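Local coordinates for IS607 family transposase IS1535 (Mycobacterium tuberculosis, PDB 6DGB), which probably binds DNA and exchanges its strands as an IS607-family serine transposase, of which this chain is the C-terminal catalytic domain, at residues Asp59-Arg70 and Gln88-Pro97; Val2-Ser10 and Gln20-Ala28. One frame throughout, in Å; residues are numbered along the deposited sequence.

Interaction 1. Residues Asp59-Arg70 and Gln88-Pro97; sequences DPDARVIVVEHR and QGRRIVVADP
Arg90 reaches back to the turn before strand 64-67 and holds the carbonyl of Ala62 side-on with two nitrogens, NE at 2.9 Å from Ala62 O and NH2 at 3.2 Å. Ala62 O lies in the guanidinium plane, whereas NE stands 51° out of the carbonyl plane, so the bond does not use a lone pair. A bend at chi3 (66°) turns the group onto this turn, with Pro60 CA over one guanidinium face; NH1 bonds to Leu57 O. Arg63 crosses Arg90 at about a right angle: the centre of its guanidinium lies over Arg90 CG, its NH2 donates to Pro60 O at 2.8 Å, and its NH1 makes a weak bond to Gln88 O.

Between the strands, five backbone bonds alternate from Arg91 N to Arg63 O through Ala95 N to Val67 O, the register of parallel pairing. Beyond them, His69 ND1 donates to Asp96 O at 3.1 Å from well above that carbonyl's plane.

Val64 CG1 meets Val93 CG2 at 3.9 Å on one sheet face, and Val64 CG2 sits over the centre of the Arg91 guanidinium. On the other face, Val67 CG2 touches Ile92 CG2 at 4.1 Å.

These are the two parallel strands of a beta-alpha-beta unit connected through helix 78-86. Glu68 OE2 and Asp96 OD2 are 4.0 Å apart; Glu68's salt bridge to Arg19 probably eases the repulsion. Polar side chains thus fasten both ends of a mostly aliphatic strand pair.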
ATOM      1  N   ASP A  59      10.085  -5.991  13.718  1.00 43.21           N
ATOM      2  CA  ASP A  59      11.341  -6.470  14.303  1.00 44.03           C
ATOM      3  C   ASP A  59      12.511  -5.654  13.752  1.00 46.53           C
ATOM      4  O   ASP A  59      12.815  -5.781  12.571  1.00 44.10           O
ATOM      5  CB  ASP A  59      11.547  -7.983  14.073  1.00 45.38           C
ATOM      6  CG  ASP A  59      12.921  -8.504  14.477  1.00 59.79           C
ATOM      7  OD1 ASP A  59      13.354  -8.227  15.631  1.00 63.61           O
ATOM      8  OD2 ASP A  59      13.563  -9.193  13.645  1.00 63.12           O
ATOM      9  N   PRO A  60      13.182  -4.817  14.580  1.00 44.79           N
ATOM     10  CA  PRO A  60      14.307  -4.003  14.063  1.00 45.10           C
ATOM     11  C   PRO A  60      15.543  -4.802  13.663  1.00 51.84           C
ATOM     12  O   PRO A  60      16.422  -4.250  12.996  1.00 51.30           O
ATOM     13  CB  PRO A  60      14.635  -3.058  15.220  1.00 49.08           C
ATOM     14  CG  PRO A  60      13.486  -3.180  16.164  1.00 54.31           C
ATOM     15  CD  PRO A  60      12.943  -4.548  16.009  1.00 48.01           C
ATOM     16  N   ASP A  61      15.620  -6.084  14.088  1.00 49.95           N
ATOM     17  CA  ASP A  61      16.721  -6.991  13.773  1.00 50.18           C
ATOM     18  C   ASP A  61      16.681  -7.461  12.317  1.00 51.29           C
ATOM     19  O   ASP A  61      17.721  -7.899  11.816  1.00 51.66           O
ATOM     20  CB  ASP A  61      16.700  -8.220  14.701  1.00 53.70           C
ATOM     21  CG  ASP A  61      17.186  -7.993  16.117  1.00 68.98           C
ATOM     22  OD1 ASP A  61      17.530  -6.830  16.452  1.00 73.04           O
ATOM     23  OD2 ASP A  61      17.232  -8.978  16.889  1.00 71.85           O
ATOM     24  N   ALA A  62      15.475  -7.432  11.659  1.00 43.13           N
ATOM     25  CA  ALA A  62      15.268  -7.844  10.261  1.00 38.62           C
ATOM     26  C   ALA A  62      15.759  -6.681   9.398  1.00 41.75           C
ATOM     27  O   ALA A  62      14.964  -5.852   8.934  1.00 41.45           O
ATOM     28  CB  ALA A  62      13.792  -8.151  10.009  1.00 37.46           C
ATOM     29  N   ARG A  63      17.103  -6.568   9.280  1.00 37.64           N
ATOM     30  CA  ARG A  63      17.782  -5.491   8.556  1.00 37.14           C
ATOM     31  C   ARG A  63      17.594  -5.626   7.053  1.00 38.06           C
ATOM     32  O   ARG A  63      17.487  -4.618   6.372  1.00 39.42           O
ATOM     33  CB  ARG A  63      19.277  -5.430   8.925  1.00 39.16           C
ATOM     34  CG  ARG A  63      19.923  -4.046   8.719  1.00 56.91           C
ATOM     35  CD  ARG A  63      20.646  -3.542   9.951  1.00 74.52           C
ATOM     36  NE  ARG A  63      19.716  -3.419  11.066  1.00 86.59           N
ATOM     37  CZ  ARG A  63      19.247  -2.275  11.544  1.00 99.46           C
ATOM     38  NH1 ARG A  63      19.647  -1.120  11.029  1.00 85.92           N
ATOM     39  NH2 ARG A  63      18.381  -2.276  12.548  1.00 84.96           N
ATOM     40  N   VAL A  64      17.575  -6.860   6.536  1.00 30.25           N
ATOM     41  CA  VAL A  64      17.416  -7.130   5.116  1.00 27.03           C
ATOM     42  C   VAL A  64      16.216  -8.050   4.924  1.00 26.51           C
ATOM     43  O   VAL A  64      16.119  -9.096   5.556  1.00 25.09           O
ATOM     44  CB  VAL A  64      18.748  -7.658   4.507  1.00 31.01           C
ATOM     45  CG1 VAL A  64      18.539  -8.419   3.202  1.00 30.27           C
ATOM     46  CG2 VAL A  64      19.722  -6.516   4.286  1.00 31.43           C
ATOM     47  N   ILE A  65      15.278  -7.613   4.099  1.00 22.27           N
ATOM     48  CA  ILE A  65      14.061  -8.347   3.779  1.00 22.46           C
ATOM     49  C   ILE A  65      14.109  -8.637   2.287  1.00 27.79           C
ATOM     50  O   ILE A  65      13.995  -7.721   1.457  1.00 28.64           O
ATOM     51  CB  ILE A  65      12.781  -7.570   4.208  1.00 24.45           C
ATOM     52  CG1 ILE A  65      12.775  -7.328   5.747  1.00 24.70           C
ATOM     53  CG2 ILE A  65      11.510  -8.313   3.740  1.00 24.37           C
ATOM     54  CD1 ILE A  65      11.855  -6.386   6.211  1.00 21.70           C
ATOM     55  N   VAL A  66      14.283  -9.909   1.957  1.00 23.43           N
ATOM     56  CA  VAL A  66      14.414 -10.375   0.583  1.00 23.00           C
ATOM     57  C   VAL A  66      13.088 -10.970   0.081  1.00 27.22           C
ATOM     58  O   VAL A  66      12.534 -11.900   0.684  1.00 25.94           O
ATOM     59  CB  VAL A  66      15.640 -11.343   0.414  1.00 24.46           C
ATOM     60  CG1 VAL A  66      15.931 -11.653  -1.053  1.00 24.00           C
ATOM     61  CG2 VAL A  66      16.890 -10.790   1.090  1.00 24.33           C
ATOM     62  N   VAL A  67      12.596 -10.411  -1.036  1.00 25.69           N
ATOM     63  CA  VAL A  67      11.410 -10.866  -1.784  1.00 26.13           C
ATOM     64  C   VAL A  67      11.775 -11.294  -3.219  1.00 31.38           C
ATOM     65  O   VAL A  67      12.771 -10.804  -3.754  1.00 31.64           O
ATOM     66  CB  VAL A  67      10.272  -9.822  -1.805  1.00 27.53           C
ATOM     67  CG1 VAL A  67       9.486  -9.860  -0.512  1.00 26.41           C
ATOM     68  CG2 VAL A  67      10.785  -8.424  -2.135  1.00 26.81           C
ATOM     69  N   GLU A  68      10.944 -12.130  -3.869  1.00 28.83           N
ATOM     70  CA  GLU A  68      11.225 -12.521  -5.246  1.00 30.80           C
ATOM     71  C   GLU A  68      10.937 -11.333  -6.151  1.00 38.44           C
ATOM     72  O   GLU A  68      11.834 -10.891  -6.863  1.00 39.52           O
ATOM     73  CB  GLU A  68      10.446 -13.765  -5.667  1.00 33.10           C
ATOM     74  CG  GLU A  68      10.826 -14.235  -7.061  1.00 43.89           C
ATOM     75  CD  GLU A  68      10.041 -15.399  -7.630  1.00 69.89           C
ATOM     76  OE1 GLU A  68       8.792 -15.382  -7.540  1.00 67.14           O
ATOM     77  OE2 GLU A  68      10.672 -16.283  -8.255  1.00 71.00           O
ATOM     78  N   HIS A  69       9.709 -10.796  -6.095  1.00 35.93           N
ATOM     79  CA  HIS A  69       9.324  -9.612  -6.844  1.00 36.66           C
ATOM     80  C   HIS A  69       8.835  -8.661  -5.783  1.00 40.34           C
ATOM     81  O   HIS A  69       8.514  -9.107  -4.672  1.00 38.76           O
ATOM     82  CB  HIS A  69       8.177  -9.899  -7.842  1.00 38.84           C
ATOM     83  CG  HIS A  69       8.440 -10.930  -8.912  1.00 44.82           C
ATOM     84  ND1 HIS A  69       9.720 -11.177  -9.409  1.00 48.10           N
ATOM     85  CD2 HIS A  69       7.561 -11.729  -9.571  1.00 47.76           C
ATOM     86  CE1 HIS A  69       9.578 -12.129 -10.322  1.00 48.79           C
ATOM     87  NE2 HIS A  69       8.302 -12.500 -10.449  1.00 49.19           N
ATOM     88  N   ARG A  70       8.766  -7.348  -6.121  1.00 37.57           N
ATOM     89  CA  ARG A  70       8.273  -6.259  -5.259  1.00 35.87           C
ATOM     90  C   ARG A  70       6.834  -6.507  -4.790  1.00 38.90           C
ATOM     91  O   ARG A  70       6.561  -6.365  -3.599  1.00 39.11           O
ATOM     92  CB  ARG A  70       8.332  -4.917  -6.008  1.00 36.64           C
ATOM     93  CG  ARG A  70       9.294  -3.900  -5.406  1.00 46.35           C
ATOM     94  CD  ARG A  70       9.409  -2.631  -6.242  1.00 54.04           C
ATOM     95  NE  ARG A  70      10.224  -1.608  -5.577  1.00 67.10           N
ATOM     96  CZ  ARG A  70      11.554  -1.617  -5.533  1.00 88.78           C
ATOM     97  NH1 ARG A  70      12.239  -2.602  -6.099  1.00 75.76           N
ATOM     98  NH2 ARG A  70      12.208  -0.646  -4.913  1.00 84.25           N
ATOM     99  N   GLN A  88      15.685   3.624   9.532  1.00 35.11           N
ATOM    100  CA  GLN A  88      16.187   2.735  10.566  1.00 36.01           C
ATOM    101  C   GLN A  88      17.339   1.843  10.053  1.00 38.70           C
ATOM    102  O   GLN A  88      17.705   0.877  10.715  1.00 36.94           O
ATOM    103  CB  GLN A  88      15.044   1.901  11.167  1.00 37.08           C
ATOM    104  CG  GLN A  88      15.331   1.509  12.615  1.00 76.33           C
ATOM    105  CD  GLN A  88      14.410   0.481  13.228  1.00104.97           C
ATOM    106  OE1 GLN A  88      13.555  -0.124  12.568  1.00 96.14           O
ATOM    107  NE2 GLN A  88      14.577   0.267  14.530  1.00103.38           N
ATOM    108  N   GLY A  89      17.901   2.196   8.892  1.00 36.95           N
ATOM    109  CA  GLY A  89      19.005   1.494   8.235  1.00 36.66           C
ATOM    110  C   GLY A  89      18.709   0.067   7.806  1.00 40.33           C
ATOM    111  O   GLY A  89      19.620  -0.769   7.697  1.00 39.25           O
ATOM    112  N   ARG A  90      17.420  -0.213   7.574  1.00 36.65           N
ATOM    113  CA  ARG A  90      16.891  -1.503   7.136  1.00 34.33           C
ATOM    114  C   ARG A  90      16.448  -1.354   5.673  1.00 37.36           C
ATOM    115  O   ARG A  90      16.064  -0.246   5.251  1.00 37.80           O
ATOM    116  CB  ARG A  90      15.704  -1.927   8.027  1.00 33.50           C
ATOM    117  CG  ARG A  90      16.034  -2.057   9.519  1.00 34.61           C
ATOM    118  CD  ARG A  90      14.786  -2.161  10.362  1.00 31.17           C
ATOM    119  NE  ARG A  90      14.054  -3.394  10.089  1.00 40.12           N
ATOM    120  CZ  ARG A  90      12.758  -3.565  10.323  1.00 50.70           C
ATOM    121  NH1 ARG A  90      12.033  -2.581  10.855  1.00 30.49           N
ATOM    122  NH2 ARG A  90      12.171  -4.721  10.028  1.00 23.45           N
ATOM    123  N   ARG A  91      16.509  -2.454   4.894  1.00 32.55           N
ATOM    124  CA  ARG A  91      16.145  -2.397   3.477  1.00 31.67           C
ATOM    125  C   ARG A  91      15.461  -3.650   2.925  1.00 33.09           C
ATOM    126  O   ARG A  91      15.556  -4.735   3.493  1.00 33.00           O
ATOM    127  CB  ARG A  91      17.365  -2.022   2.600  1.00 34.25           C
ATOM    128  CG  ARG A  91      18.470  -3.053   2.564  1.00 44.97           C
ATOM    129  CD  ARG A  91      19.590  -2.635   1.634  1.00 56.53           C
ATOM    130  NE  ARG A  91      20.639  -3.653   1.592  1.00 53.02           N
ATOM    131  CZ  ARG A  91      21.634  -3.735   2.471  1.00 62.99           C
ATOM    132  NH1 ARG A  91      21.734  -2.845   3.458  1.00 56.61           N
ATOM    133  NH2 ARG A  91      22.535  -4.704   2.372  1.00 30.97           N
ATOM    134  N   ILE A  92      14.775  -3.462   1.784  1.00 27.53           N
ATOM    135  CA  ILE A  92      14.078  -4.489   1.017  1.00 24.60           C
ATOM    136  C   ILE A  92      14.928  -4.820  -0.207  1.00 30.29           C
ATOM    137  O   ILE A  92      15.274  -3.926  -0.993  1.00 30.21           O
ATOM    138  CB  ILE A  92      12.654  -4.005   0.633  1.00 25.15           C
ATOM    139  CG1 ILE A  92      11.746  -3.982   1.864  1.00 23.86           C
ATOM    140  CG2 ILE A  92      12.039  -4.856  -0.484  1.00 25.26           C
ATOM    141  CD1 ILE A  92      10.945  -2.917   1.952  1.00 23.42           C
ATOM    142  N   VAL A  93      15.259  -6.110  -0.371  1.00 27.36           N
ATOM    143  CA  VAL A  93      16.013  -6.563  -1.539  1.00 26.92           C
ATOM    144  C   VAL A  93      15.040  -7.316  -2.469  1.00 34.64           C
ATOM    145  O   VAL A  93      14.194  -8.064  -1.984  1.00 33.75           O
ATOM    146  CB  VAL A  93      17.291  -7.369  -1.171  1.00 28.98           C
ATOM    147  CG1 VAL A  93      18.090  -7.717  -2.415  1.00 29.79           C
ATOM    148  CG2 VAL A  93      18.168  -6.597  -0.196  1.00 28.33           C
ATOM    149  N   VAL A  94      15.105  -7.044  -3.788  1.00 35.29           N
ATOM    150  CA  VAL A  94      14.280  -7.722  -4.800  1.00 36.02           C
ATOM    151  C   VAL A  94      15.196  -8.618  -5.628  1.00 44.68           C
ATOM    152  O   VAL A  94      16.112  -8.125  -6.286  1.00 46.16           O
ATOM    153  CB  VAL A  94      13.451  -6.745  -5.666  1.00 38.62           C
ATOM    154  CG1 VAL A  94      12.546  -7.508  -6.621  1.00 38.44           C
ATOM    155  CG2 VAL A  94      12.619  -5.821  -4.782  1.00 37.06           C
ATOM    156  N   ALA A  95      14.975  -9.930  -5.552  1.00 44.02           N
ATOM    157  CA  ALA A  95      15.790 -10.975  -6.210  1.00 46.36           C
ATOM    158  C   ALA A  95      15.573 -11.136  -7.719  1.00 56.27           C
ATOM    159  O   ALA A  95      16.428 -11.724  -8.387  1.00 58.64           O
ATOM    160  CB  ALA A  95      15.577 -12.317  -5.513  1.00 46.75           C
ATOM    161  N   ASP A  96      14.430 -10.657  -8.240  1.00 55.22           N
ATOM    162  CA  ASP A  96      14.037 -10.746  -9.653  1.00 57.56           C
ATOM    163  C   ASP A  96      13.136  -9.560 -10.055  1.00 62.27           C
ATOM    164  O   ASP A  96      12.192  -9.236  -9.330  1.00 59.56           O
ATOM    165  CB  ASP A  96      13.252 -12.059  -9.920  1.00 60.84           C
ATOM    166  CG  ASP A  96      14.012 -13.258 -10.476  1.00 83.50           C
ATOM    167  OD1 ASP A  96      15.179 -13.080 -10.912  1.00 88.20           O
ATOM    168  OD2 ASP A  96      13.424 -14.376 -10.503  1.00 90.20           O
ATOM    169  N   PRO A  97      13.329  -8.969 -11.255  1.00 61.84           N
ATOM    170  CA  PRO A  97      12.443  -7.877 -11.679  1.00 65.88           C
ATOM    171  C   PRO A  97      11.167  -8.407 -12.334  1.00 90.94           C
ATOM    172  O   PRO A  97      10.057  -8.048 -11.934  1.00 54.47           O
ATOM    173  CB  PRO A  97      13.308  -7.085 -12.666  1.00 68.62           C
ATOM    174  CG  PRO A  97      14.656  -7.825 -12.748  1.00 72.89           C
ATOM    175  CD  PRO A  97      14.382  -9.205 -12.259  1.00 67.00           C
TER

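Interaction 2. Residues Val2-Ser10 and Gln20-Ala28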
ATOM      1  N   VAL A   2      18.914 -11.435   8.028  1.00 34.92           N
ATOM      2  CA  VAL A   2      18.402 -11.463   6.660  1.00 32.82           C
ATOM      3  C   VAL A   2      17.173 -12.355   6.705  1.00 34.26           C
ATOM      4  O   VAL A   2      17.242 -13.465   7.229  1.00 34.46           O
ATOM      5  CB  VAL A   2      19.454 -11.942   5.602  1.00 36.42           C
ATOM      6  CG1 VAL A   2      18.881 -11.942   4.186  1.00 35.21           C
ATOM      7  CG2 VAL A   2      20.733 -11.110   5.653  1.00 36.61           C
ATOM      8  N   VAL A   3      16.039 -11.848   6.211  1.00 28.85           N
ATOM      9  CA  VAL A   3      14.758 -12.560   6.214  1.00 27.31           C
ATOM     10  C   VAL A   3      14.380 -12.834   4.777  1.00 29.77           C
ATOM     11  O   VAL A   3      14.353 -11.917   3.963  1.00 28.52           O
ATOM     12  CB  VAL A   3      13.616 -11.798   6.970  1.00 30.12           C
ATOM     13  CG1 VAL A   3      12.356 -12.644   7.078  1.00 30.16           C
ATOM     14  CG2 VAL A   3      14.053 -11.372   8.354  1.00 30.53           C
ATOM     15  N   LEU A   4      14.114 -14.095   4.456  1.00 27.06           N
ATOM     16  CA  LEU A   4      13.655 -14.433   3.128  1.00 26.64           C
ATOM     17  C   LEU A   4      12.152 -14.522   3.286  1.00 33.18           C
ATOM     18  O   LEU A   4      11.684 -15.135   4.245  1.00 34.43           O
ATOM     19  CB  LEU A   4      14.267 -15.724   2.616  1.00 27.51           C
ATOM     20  CG  LEU A   4      15.802 -15.832   2.602  1.00 30.53           C
ATOM     21  CD1 LEU A   4      16.235 -17.127   1.957  1.00 30.83           C
ATOM     22  CD2 LEU A   4      16.461 -14.681   1.880  1.00 29.60           C
ATOM     23  N   TYR A   5      11.400 -13.809   2.424  1.00 29.11           N
ATOM     24  CA  TYR A   5       9.946 -13.748   2.533  1.00 28.71           C
ATOM     25  C   TYR A   5       9.222 -14.101   1.215  1.00 32.76           C
ATOM     26  O   TYR A   5       9.505 -13.531   0.164  1.00 29.94           O
ATOM     27  CB  TYR A   5       9.536 -12.374   3.088  1.00 28.57           C
ATOM     28  CG  TYR A   5       8.045 -12.174   3.226  1.00 30.37           C
ATOM     29  CD1 TYR A   5       7.376 -12.539   4.393  1.00 33.01           C
ATOM     30  CD2 TYR A   5       7.308 -11.568   2.213  1.00 30.43           C
ATOM     31  CE1 TYR A   5       6.002 -12.353   4.527  1.00 33.91           C
ATOM     32  CE2 TYR A   5       5.934 -11.363   2.342  1.00 31.48           C
ATOM     33  CZ  TYR A   5       5.285 -11.752   3.503  1.00 41.97           C
ATOM     34  OH  TYR A   5       3.933 -11.536   3.615  1.00 44.91           O
ATOM     35  N   ALA A   6       8.283 -15.060   1.301  1.00 32.45           N
ATOM     36  CA  ALA A   6       7.451 -15.595   0.211  1.00 32.56           C
ATOM     37  C   ALA A   6       5.981 -15.378   0.521  1.00 34.95           C
ATOM     38  O   ALA A   6       5.549 -15.617   1.648  1.00 34.11           O
ATOM     39  CB  ALA A   6       7.716 -17.086   0.039  1.00 34.87           C
ATOM     40  N   ARG A   7       5.216 -14.920  -0.475  1.00 32.44           N
ATOM     41  CA  ARG A   7       3.770 -14.712  -0.332  1.00 32.97           C
ATOM     42  C   ARG A   7       2.975 -15.264  -1.509  1.00 39.50           C
ATOM     43  O   ARG A   7       3.443 -15.275  -2.648  1.00 36.75           O
ATOM     44  CB  ARG A   7       3.381 -13.235  -0.042  1.00 30.18           C
ATOM     45  CG  ARG A   7       1.943 -13.074   0.497  1.00 29.53           C
ATOM     46  CD  ARG A   7       1.378 -11.673   0.430  1.00 28.63           C
ATOM     47  NE  ARG A   7       1.702 -10.967  -0.809  1.00 31.18           N
ATOM     48  CZ  ARG A   7       0.977 -11.000  -1.921  1.00 47.50           C
ATOM     49  NH1 ARG A   7      -0.159 -11.691  -1.964  1.00 32.47           N
ATOM     50  NH2 ARG A   7       1.372 -10.331  -2.997  1.00 34.09           N
ATOM     51  N   VAL A   8       1.754 -15.706  -1.198  1.00 41.65           N
ATOM     52  CA  VAL A   8       0.753 -16.209  -2.124  1.00 44.45           C
ATOM     53  C   VAL A   8      -0.673 -15.752  -1.636  1.00 51.55           C
ATOM     54  O   VAL A   8      -0.897 -15.611  -0.428  1.00 50.05           O
ATOM     55  CB  VAL A   8       0.994 -17.726  -2.322  1.00 51.28           C
ATOM     56  CG1 VAL A   8      -0.240 -18.578  -2.075  1.00 53.25           C
ATOM     57  CG2 VAL A   8       1.624 -18.005  -3.680  1.00 51.58           C
ATOM     58  N   SER A   9      -1.586 -15.434  -2.581  1.00 51.82           N
ATOM     59  CA  SER A   9      -2.948 -14.943  -2.282  1.00 52.98           C
ATOM     60  C   SER A   9      -3.902 -15.986  -1.694  1.00 64.76           C
ATOM     61  O   SER A   9      -4.540 -15.724  -0.668  1.00 65.28           O
ATOM     62  CB  SER A   9      -3.588 -14.310  -3.516  1.00 54.11           C
ATOM     63  OG  SER A   9      -3.061 -13.020  -3.774  1.00 58.28           O
ATOM     64  N   SER A  10      -4.036 -17.137  -2.374  1.00 66.29           N
ATOM     65  CA  SER A  10      -4.931 -18.223  -1.979  1.00 70.35           C
ATOM     66  C   SER A  10      -4.141 -19.488  -1.743  1.00 79.91           C
ATOM     67  O   SER A  10      -3.146 -19.710  -2.438  1.00 80.26           O
ATOM     68  CB  SER A  10      -5.971 -18.473  -3.071  1.00 75.61           C
ATOM     69  OG  SER A  10      -6.605 -19.737  -2.944  1.00 88.60           O
ATOM     70  N   GLN A  20       9.213 -19.549  -5.116  1.00 38.83           N
ATOM     71  CA  GLN A  20       9.723 -18.410  -4.357  1.00 36.03           C
ATOM     72  C   GLN A  20      10.828 -18.828  -3.376  1.00 37.98           C
ATOM     73  O   GLN A  20      11.927 -18.296  -3.461  1.00 37.00           O
ATOM     74  CB  GLN A  20       8.576 -17.690  -3.640  1.00 35.48           C
ATOM     75  CG  GLN A  20       7.821 -16.756  -4.569  1.00 37.50           C
ATOM     76  CD  GLN A  20       6.544 -16.236  -3.980  1.00 40.68           C
ATOM     77  OE1 GLN A  20       6.536 -15.342  -3.135  1.00 35.47           O
ATOM     78  NE2 GLN A  20       5.430 -16.743  -4.470  1.00 35.38           N
ATOM     79  N   VAL A  21      10.571 -19.817  -2.503  1.00 36.25           N
ATOM     80  CA  VAL A  21      11.546 -20.348  -1.544  1.00 36.30           C
ATOM     81  C   VAL A  21      12.808 -20.811  -2.279  1.00 40.11           C
ATOM     82  O   VAL A  21      13.909 -20.526  -1.814  1.00 39.32           O
ATOM     83  CB  VAL A  21      10.924 -21.474  -0.665  1.00 40.77           C
ATOM     84  CG1 VAL A  21      11.957 -22.165   0.228  1.00 41.27           C
ATOM     85  CG2 VAL A  21       9.788 -20.931   0.183  1.00 39.50           C
ATOM     86  N   ALA A  22      12.649 -21.489  -3.435  1.00 39.28           N
ATOM     87  CA  ALA A  22      13.768 -21.989  -4.234  1.00 40.48           C
ATOM     88  C   ALA A  22      14.629 -20.839  -4.786  1.00 41.12           C
ATOM     89  O   ALA A  22      15.843 -20.808  -4.540  1.00 39.21           O
ATOM     90  CB  ALA A  22      13.270 -22.892  -5.355  1.00 43.34           C
ATOM     91  N   ARG A  23      13.995 -19.866  -5.472  1.00 38.11           N
ATOM     92  CA  ARG A  23      14.711 -18.705  -5.992  1.00 36.73           C
ATOM     93  C   ARG A  23      15.383 -17.914  -4.832  1.00 37.77           C
ATOM     94  O   ARG A  23      16.569 -17.600  -4.958  1.00 37.34           O
ATOM     95  CB  ARG A  23      13.811 -17.856  -6.913  1.00 38.53           C
ATOM     96  CG  ARG A  23      14.398 -16.498  -7.371  1.00 59.06           C
ATOM     97  CD  ARG A  23      15.621 -16.583  -8.292  1.00 76.61           C
ATOM     98  NE  ARG A  23      16.561 -15.490  -8.024  1.00 84.90           N
ATOM     99  CZ  ARG A  23      17.872 -15.644  -7.849  1.00100.51           C
ATOM    100  NH1 ARG A  23      18.429 -16.847  -7.961  1.00 87.97           N
ATOM    101  NH2 ARG A  23      18.641 -14.592  -7.582  1.00 84.08           N
ATOM    102  N   LEU A  24      14.685 -17.736  -3.671  1.00 33.01           N
ATOM    103  CA  LEU A  24      15.201 -17.047  -2.469  1.00 31.50           C
ATOM    104  C   LEU A  24      16.411 -17.698  -1.793  1.00 37.90           C
ATOM    105  O   LEU A  24      17.274 -16.978  -1.286  1.00 37.01           O
ATOM    106  CB  LEU A  24      14.111 -16.822  -1.424  1.00 30.73           C
ATOM    107  CG  LEU A  24      13.072 -15.733  -1.729  1.00 33.33           C
ATOM    108  CD1 LEU A  24      12.172 -15.522  -0.563  1.00 33.11           C
ATOM    109  CD2 LEU A  24      13.714 -14.438  -2.126  1.00 33.06           C
ATOM    110  N   THR A  25      16.467 -19.048  -1.745  1.00 37.23           N
ATOM    111  CA  THR A  25      17.609 -19.738  -1.153  1.00 38.07           C
ATOM    112  C   THR A  25      18.744 -19.790  -2.130  1.00 42.26           C
ATOM    113  O   THR A  25      19.894 -19.820  -1.699  1.00 42.75           O
ATOM    114  CB  THR A  25      17.269 -21.092  -0.553  1.00 51.51           C
ATOM    115  OG1 THR A  25      16.236 -21.704  -1.314  1.00 52.62           O
ATOM    116  CG2 THR A  25      16.877 -20.988   0.906  1.00 49.33           C
ATOM    117  N   ALA A  26      18.441 -19.749  -3.448  1.00 38.44           N
ATOM    118  CA  ALA A  26      19.480 -19.696  -4.476  1.00 38.51           C
ATOM    119  C   ALA A  26      20.175 -18.344  -4.303  1.00 42.00           C
ATOM    120  O   ALA A  26      21.410 -18.285  -4.315  1.00 42.60           O
ATOM    121  CB  ALA A  26      18.869 -19.803  -5.862  1.00 39.59           C
ATOM    122  N   TRP A  27      19.370 -17.276  -4.057  1.00 36.31           N
ATOM    123  CA  TRP A  27      19.837 -15.909  -3.829  1.00 35.21           C
ATOM    124  C   TRP A  27      20.781 -15.907  -2.629  1.00 42.66           C
ATOM    125  O   TRP A  27      21.938 -15.532  -2.785  1.00 45.51           O
ATOM    126  CB  TRP A  27      18.646 -14.954  -3.628  1.00 31.57           C
ATOM    127  CG  TRP A  27      19.009 -13.501  -3.514  1.00 31.40           C
ATOM    128  CD1 TRP A  27      18.920 -12.550  -4.491  1.00 34.23           C
ATOM    129  CD2 TRP A  27      19.442 -12.820  -2.331  1.00 30.45           C
ATOM    130  NE1 TRP A  27      19.299 -11.324  -3.994  1.00 32.80           N
ATOM    131  CE2 TRP A  27      19.628 -11.464  -2.671  1.00 33.65           C
ATOM    132  CE3 TRP A  27      19.709 -13.232  -1.010  1.00 31.59           C
ATOM    133  CZ2 TRP A  27      20.095 -10.528  -1.749  1.00 32.70           C
ATOM    134  CZ3 TRP A  27      20.173 -12.306  -0.097  1.00 32.34           C
ATOM    135  CH2 TRP A  27      20.347 -10.971  -0.461  1.00 32.83           C
ATOM    136  N   ALA A  28      20.326 -16.410  -1.471  1.00 38.12           N
ATOM    137  CA  ALA A  28      21.110 -16.471  -0.245  1.00 38.33           C
ATOM    138  C   ALA A  28      22.403 -17.267  -0.343  1.00 44.04           C
ATOM    139  O   ALA A  28      23.399 -16.772   0.168  1.00 45.41           O
ATOM    140  CB  ALA A  28      20.264 -16.990   0.899  1.00 39.05           C
TER
HETATM  141  O   HOH W   1       9.170 -13.670  -2.487  1.00 18.26           O
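Strand 3-8 and the segment 20-28 of its following helix run nearly antiparallel, their axes 162° apart in direction and 8.4 Å at closest approach. At one end the Gln20 amide pairs with the backbone of Arg7: Arg7 N donates to Gln20 OE1 at 3.0 Å, and Gln20 NE2 donates to Arg7 O at 3.1 Å. Arg7 O lies within 4° of the amide plane, and the two bonds together fix the flip of the amide. A water adds a third tie, donating to Tyr5 O and to Gln20 OE1.

This is the first half of the right-handed beta-alpha-beta crossover from strand 3-8 through helix 14-30 to strand 37-42, in the parallel sheet of the resolvase-type catalytic domain. The remainder is van der Waals packing by aliphatic groups, some against backbone carbonyls. With CG anti to the carbonyl carbon (chi1 -73°), Leu24 sends CD1 to the strand backbone, 3.4 Å from Tyr5 O and 3.8 Å from Leu4 CB. In return, Leu4 extends CD1 over the helix backbone to 3.4 Å from Leu24 O, with Thr25 CG2 and Ala28 CB alongside. Ala6 CB rests against Gln20 CB at 3.8 Å, where the CA atoms of Ala6 and Gln20 are 5.8 Å apart. Farther along, Val2 CG1 touches Trp27, which also packs on Val66 and makes a cation-pi contact with Arg31.

Overall arrangement
Interaction 2 closes before interaction 1 opens along the chain, and their centres lie 11 Å apart. Both rest on one parallel sheet of order 37-42, 3-8, 64-67, 91-94: interaction 1 pairs its last two strands, while interaction 2 seats helix 14-30 on strand 3-8. Strands 3-8 and 64-67 are neighbours, with probable backbone hydrogen bonds from Tyr5 N to Val66 O and Val3 N to Val64 O, 2.8 Å each. Helix 14-30 also spans both contacts, since Trp27 packs on Ala95 and Gln20 on Glu68. Two beta-alpha-beta units, joined through helix 51-58, therefore share one sheet of the catalytic domain, and Pro60, Gln88 and Arg90 also pack against the second subunit.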